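Long-range contacts in levoglucosan dehydrogenase (Pseudarthrobacter phenanthrenivorans, PDB 6A3F), which oxidises the anhydrosugar levoglucosan to 3-dehydrolevoglucosan with NAD(+) as the hydride acceptor, working as a homotetramer: residues B[174-179]-B[277-282]; B[220-225]-B[272-277]. All coordinates share one frame; numbering follows the deposited sequence.

Contact 1: residues B[174-179]-B[277-282]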
loop_
_atom_site.group_PDB
_atom_site.type_symbol
_atom_site.label_atom_id
_atom_site.label_comp_id
_atom_site.label_asym_id
_atom_site.label_seq_id
_atom_site.Cartn_x
_atom_site.Cartn_y
_atom_site.Cartn_z
ATOM N N ILE B 174 -19.343 11.320 -14.289
ATOM C CA ILE B 174 -18.266 11.933 -13.515
ATOM C C ILE B 174 -18.723 13.245 -12.850
ATOM O O ILE B 174 -19.241 14.124 -13.533
ATOM C CB ILE B 174 -17.044 12.135 -14.414
ATOM C CG1 ILE B 174 -16.495 10.784 -14.887
ATOM C CG2 ILE B 174 -16.014 12.997 -13.690
ATOM C CD1 ILE B 174 -15.331 10.875 -15.826
ATOM N N LEU B 175 -18.420 13.401 -11.547
ATOM C CA LEU B 175 -18.707 14.587 -10.767
ATOM C C LEU B 175 -17.429 15.401 -10.517
ATOM O O LEU B 175 -17.465 16.638 -10.574
ATOM C CB LEU B 175 -19.313 14.180 -9.438
ATOM C CG LEU B 175 -20.497 13.243 -9.535
ATOM C CD1 LEU B 175 -20.989 12.909 -8.142
ATOM C CD2 LEU B 175 -21.572 13.845 -10.450
ATOM N N SER B 176 -16.330 14.712 -10.136
ATOM C CA SER B 176 -15.190 15.388 -9.569
ATOM C C SER B 176 -13.906 14.651 -9.990
ATOM O O SER B 176 -13.848 13.418 -10.077
ATOM C CB SER B 176 -15.348 15.500 -8.065
ATOM O OG SER B 176 -14.524 16.513 -7.505
ATOM N N PHE B 177 -12.870 15.455 -10.318
ATOM C CA PHE B 177 -11.565 14.985 -10.752
ATOM C C PHE B 177 -10.482 15.692 -9.935
ATOM O O PHE B 177 -10.527 16.905 -9.713
ATOM C CB PHE B 177 -11.353 15.253 -12.258
ATOM C CG PHE B 177 -9.953 15.024 -12.798
ATOM C CD1 PHE B 177 -8.966 15.988 -12.664
ATOM C CD2 PHE B 177 -9.599 13.822 -13.394
ATOM C CE1 PHE B 177 -7.678 15.750 -13.121
ATOM C CE2 PHE B 177 -8.330 13.612 -13.899
ATOM C CZ PHE B 177 -7.358 14.569 -13.745
ATOM N N ARG B 178 -9.501 14.904 -9.502
ATOM C CA ARG B 178 -8.298 15.388 -8.795
ATOM C C ARG B 178 -7.129 14.812 -9.582
ATOM O O ARG B 178 -7.071 13.592 -9.735
ATOM C CB ARG B 178 -8.282 14.980 -7.306
ATOM C CG ARG B 178 -6.956 15.242 -6.576
ATOM C CD ARG B 178 -6.560 16.737 -6.623
ATOM N NE ARG B 178 -5.391 17.023 -5.801
ATOM C CZ ARG B 178 -4.853 18.210 -5.588
ATOM N NH1 ARG B 178 -5.403 19.304 -6.111
ATOM N NH2 ARG B 178 -3.742 18.257 -4.865
ATOM N N GLY B 179 -6.202 15.637 -10.049
ATOM C CA GLY B 179 -5.018 15.087 -10.704
ATOM C C GLY B 179 -3.756 15.776 -10.237
ATOM O O GLY B 179 -3.754 16.998 -9.978
ATOM N N GLY B 277 -19.939 20.226 -16.617
ATOM C CA GLY B 277 -20.493 20.525 -15.304
ATOM C C GLY B 277 -19.742 19.845 -14.161
ATOM O O GLY B 277 -19.968 20.184 -12.985
ATOM N N ALA B 278 -18.839 18.915 -14.460
ATOM C CA ALA B 278 -17.946 18.373 -13.404
ATOM C C ALA B 278 -17.010 19.459 -12.879
ATOM O O ALA B 278 -16.849 20.534 -13.501
ATOM C CB ALA B 278 -17.169 17.196 -13.907
ATOM N N VAL B 279 -16.420 19.185 -11.721
ATOM C CA VAL B 279 -15.468 20.084 -11.109
ATOM C C VAL B 279 -14.164 19.313 -10.886
ATOM O O VAL B 279 -14.116 18.089 -10.966
ATOM C CB VAL B 279 -15.962 20.680 -9.783
ATOM C CG1 VAL B 279 -17.214 21.558 -9.939
ATOM C CG2 VAL B 279 -16.185 19.611 -8.718
ATOM N N GLY B 280 -13.085 20.028 -10.657
ATOM C CA GLY B 280 -11.841 19.328 -10.331
ATOM C C GLY B 280 -10.703 20.264 -9.969
ATOM O O GLY B 280 -10.840 21.476 -9.855
ATOM N N SER B 281 -9.523 19.673 -9.871
ATOM C CA SER B 281 -8.333 20.422 -9.506
ATOM C C SER B 281 -7.107 19.622 -9.965
ATOM O O SER B 281 -7.196 18.399 -10.088
ATOM C CB SER B 281 -8.285 20.798 -8.037
ATOM O OG SER B 281 -8.022 19.701 -7.174
ATOM N N VAL B 282 -6.071 20.361 -10.372
ATOM C CA VAL B 282 -4.777 19.838 -10.810
ATOM C C VAL B 282 -3.676 20.534 -9.994
ATOM O O VAL B 282 -3.719 21.768 -9.768
ATOM C CB VAL B 282 -4.560 20.017 -12.328
ATOM C CG1 VAL B 282 -3.083 19.851 -12.698
ATOM C CG2 VAL B 282 -5.429 19.081 -13.143
HETATM O O HOH W 1 -10.121 18.053 -7.112
#

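Contact 2: residues B[220-225]-B[272-277]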
loop_
_atom_site.group_PDB
_atom_site.type_symbol
_atom_site.label_atom_id
_atom_site.label_comp_id
_atom_site.label_asym_id
_atom_site.label_seq_id
_atom_site.Cartn_x
_atom_site.Cartn_y
_atom_site.Cartn_z
ATOM N N TYR B 220 -8.880 13.749 -21.495
ATOM C CA TYR B 220 -9.108 12.386 -22.034
ATOM C C TYR B 220 -10.227 11.667 -21.253
ATOM O O TYR B 220 -11.106 11.009 -21.827
ATOM C CB TYR B 220 -7.777 11.630 -22.037
ATOM C CG TYR B 220 -7.791 10.176 -22.439
ATOM C CD1 TYR B 220 -8.373 9.756 -23.630
ATOM C CD2 TYR B 220 -7.243 9.205 -21.615
ATOM C CE1 TYR B 220 -8.375 8.422 -24.015
ATOM C CE2 TYR B 220 -7.210 7.863 -21.996
ATOM C CZ TYR B 220 -7.783 7.471 -23.194
ATOM O OH TYR B 220 -7.758 6.158 -23.549
ATOM N N LEU B 221 -10.162 11.738 -19.950
ATOM C CA LEU B 221 -11.005 10.943 -19.096
ATOM C C LEU B 221 -12.278 11.712 -18.731
ATOM O O LEU B 221 -13.289 11.048 -18.441
ATOM C CB LEU B 221 -10.251 10.580 -17.796
ATOM C CG LEU B 221 -8.979 9.756 -17.998
ATOM C CD1 LEU B 221 -8.192 9.664 -16.693
ATOM C CD2 LEU B 221 -9.289 8.377 -18.542
ATOM N N VAL B 222 -12.221 13.054 -18.577
ATOM C CA VAL B 222 -13.370 13.837 -18.068
ATOM C C VAL B 222 -14.025 14.631 -19.215
ATOM O O VAL B 222 -15.222 14.474 -19.474
ATOM C CB VAL B 222 -12.986 14.785 -16.924
ATOM C CG1 VAL B 222 -14.182 15.531 -16.365
ATOM C CG2 VAL B 222 -12.297 14.021 -15.818
ATOM N N GLY B 223 -13.240 15.507 -19.866
ATOM C CA GLY B 223 -13.731 16.344 -20.986
ATOM C C GLY B 223 -13.042 17.707 -21.000
ATOM O O GLY B 223 -12.008 17.927 -20.308
ATOM N N GLU B 224 -13.628 18.653 -21.751
ATOM C CA GLU B 224 -12.995 19.925 -21.949
ATOM C C GLU B 224 -13.157 20.785 -20.701
ATOM O O GLU B 224 -14.100 20.675 -19.951
ATOM C CB GLU B 224 -13.611 20.659 -23.150
ATOM C CG GLU B 224 -13.441 19.962 -24.476
ATOM C CD GLU B 224 -12.030 19.962 -25.060
ATOM O OE1 GLU B 224 -11.067 20.393 -24.364
ATOM O OE2 GLU B 224 -11.890 19.457 -26.199
ATOM N N PHE B 225 -12.247 21.729 -20.561
ATOM C CA PHE B 225 -12.256 22.672 -19.514
ATOM C C PHE B 225 -13.123 23.889 -19.885
ATOM O O PHE B 225 -13.007 24.429 -20.984
ATOM C CB PHE B 225 -10.830 23.177 -19.252
ATOM C CG PHE B 225 -9.876 22.235 -18.554
ATOM C CD1 PHE B 225 -9.896 20.874 -18.807
ATOM C CD2 PHE B 225 -8.956 22.715 -17.638
ATOM C CE1 PHE B 225 -8.970 20.027 -18.205
ATOM C CE2 PHE B 225 -8.055 21.861 -17.019
ATOM C CZ PHE B 225 -8.050 20.520 -17.316
ATOM N N ILE B 272 -10.844 23.769 -11.424
ATOM C CA ILE B 272 -11.335 23.588 -12.762
ATOM C C ILE B 272 -12.854 23.448 -12.715
ATOM O O ILE B 272 -13.419 22.747 -11.852
ATOM C CB ILE B 272 -10.748 22.330 -13.415
ATOM C CG1 ILE B 272 -9.220 22.324 -13.409
ATOM C CG2 ILE B 272 -11.348 22.076 -14.803
ATOM C CD1 ILE B 272 -8.659 20.928 -13.518
ATOM N N ARG B 273 -13.504 24.171 -13.639
ATOM C CA ARG B 273 -14.858 23.859 -13.983
ATOM C C ARG B 273 -14.831 23.231 -15.369
ATOM O O ARG B 273 -14.373 23.841 -16.344
ATOM C CB ARG B 273 -15.781 25.083 -13.909
ATOM C CG ARG B 273 -17.172 24.787 -14.465
ATOM C CD ARG B 273 -18.051 23.884 -13.573
ATOM N NE ARG B 273 -18.297 24.608 -12.324
ATOM C CZ ARG B 273 -19.015 24.145 -11.316
ATOM N NH1 ARG B 273 -19.652 22.987 -11.439
ATOM N NH2 ARG B 273 -19.056 24.824 -10.191
ATOM N N PHE B 274 -15.347 22.020 -15.471
ATOM C CA PHE B 274 -15.380 21.353 -16.729
ATOM C C PHE B 274 -16.609 21.826 -17.540
ATOM O O PHE B 274 -17.649 22.137 -16.948
ATOM C CB PHE B 274 -15.428 19.833 -16.540
ATOM C CG PHE B 274 -14.124 19.246 -16.060
ATOM C CD1 PHE B 274 -13.120 18.924 -16.963
ATOM C CD2 PHE B 274 -13.900 19.076 -14.699
ATOM C CE1 PHE B 274 -11.922 18.396 -16.505
ATOM C CE2 PHE B 274 -12.704 18.529 -14.247
ATOM C CZ PHE B 274 -11.720 18.201 -15.158
ATOM N N ALA B 275 -16.470 21.779 -18.860
ATOM C CA ALA B 275 -17.578 22.066 -19.824
ATOM C C ALA B 275 -18.814 21.219 -19.500
ATOM O O ALA B 275 -19.908 21.742 -19.575
ATOM C CB ALA B 275 -17.139 21.850 -21.251
ATOM N N ASN B 276 -18.652 19.956 -19.102
ATOM C CA ASN B 276 -19.787 19.075 -18.845
ATOM C C ASN B 276 -20.378 19.263 -17.432
ATOM O O ASN B 276 -21.288 18.530 -17.095
ATOM C CB ASN B 276 -19.375 17.634 -19.110
ATOM C CG ASN B 276 -18.360 17.115 -18.107
ATOM O OD1 ASN B 276 -18.217 17.686 -17.040
ATOM N ND2 ASN B 276 -17.673 16.050 -18.483
ATOM N N GLY B 277 -19.939 20.226 -16.617
ATOM C CA GLY B 277 -20.493 20.525 -15.304
ATOM C C GLY B 277 -19.742 19.845 -14.161
ATOM O O GLY B 277 -19.968 20.184 -12.985
HETATM O O HOH W 2 -16.219 18.853 -19.807
#

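Contact 1: residues B[174-179]-B[277-282]
Residues 174-179 and 279-282 run side by side as parallel strands, their axes 4.6 Å apart and their N-to-C directions differing by 4°, with Ser176, Phe177, Arg178 and Gly179 paired to Val279, Gly280, Ser281 and Val282. Val279 N donates to Leu175 O, Phe177 N to Val279 O at 3.0 Å, and Gly179 N to Ser281 O. On one face, Ser281 OG receives Arg178 NH1 at 2.9 Å, almost in the guanidinium plane. The bend at chi2 of Arg178 (59°) turns the chain so that CD also passes 3.4 Å from Ser281 OG. Ser281 OG also lies 2.7 Å from the oxygen of a water, while Arg178 NH2 forms a salt bridge with Glu283. Ser176 OG lies 3.7 Å from Val279 CG2 but is hydrogen-bonded to Glu267 of the second subunit. The other face is apolar: Phe177, its CG anti to the backbone N (chi1 170°), brings CE1 to 4.0 Å from Val282 CG2, which sits at the ring edge. Opposite His300 of strand 294-301, Leu175 and Ser176 together fill one position, a classic beta bulge. The second subunit covers the face of Ser176 and Ser281, whereas helix 206-221 packs on Phe177 and Val282; strands 174-182 and 279-285, the latter flanked by 267-274, are the parallel neighbours in the otherwise antiparallel mixed sheet of the C-terminal substrate-binding alpha/beta domain.

Contact 2: residues B[220-225]-B[272-277]
Val222 and Phe274 meet at about a right angle, the methyl CG1 standing 3.5 Å from the ring centroid and only 8° off its normal, a well-centred CH-pi contact. The anti placement of this methyl relative to the Val222 backbone N (chi1 -177°) carries it over the ring. Ile272 CG2 lies over the centre of the opposite face, 3.7 Å above the plane, so the Phe274 ring is clamped between two aliphatic groups. Its edge is turned to the face of Phe225 in a T-shaped pair, with centroids 5.3 Å apart and planes at 71°. Ile272 serves this second ring too: CG2 rests over one face of Phe225, offset toward the rim, while CD1 reaches CE2 at 3.7 Å.

These aromatics sit where the chain leaves helix 206-221, passes Gly223 with its positive phi, and enters strand 225-233 beside strand 267-274. Phe225 and Phe274 form an antiparallel, non-hydrogen-bonded pair in the large mixed sheet of the C-terminal alpha/beta domain. Just past it, Ala275 N donates to Glu224 O at 2.8 Å in a nearly straight bond. A water donates to the same Glu224 oxygen and accepts from Asn276 N, tying the approach to the strand to the type I turn Phe274-Gly277. Within that turn Gly277 N returns to Phe274 O. Asn276 OD1 accepts from Ala278 N, while Asn276 ND2 lies 3.1 Å from Val222 O. The Glu224 carboxylate is engaged by Arg219, in a salt bridge through OE2, and Ile215 and Ala218 of helix 206-221 also pack on Phe225.

Overall arrangement
Contact 2 is nested along the chain inside the loop closed by contact 1, and their centres lie about 7 Å apart. They share Gly277, in the turn that joins strand 267-274 to strand 279-285, and a probable hydrogen bond from Ile272 N to Gly280 O (2.8 Å) links these neighbouring strands. Phe177 of contact 1 touches both Val222 and Phe274 of contact 2, so the two apolar clusters are continuous. Helix 206-221, which packs against both, also carries the levoglucosan-binding residues Asp209 and His213. The side chains of Val282 and Phe225 lie about 9 and 11 Å, respectively, from that of His213.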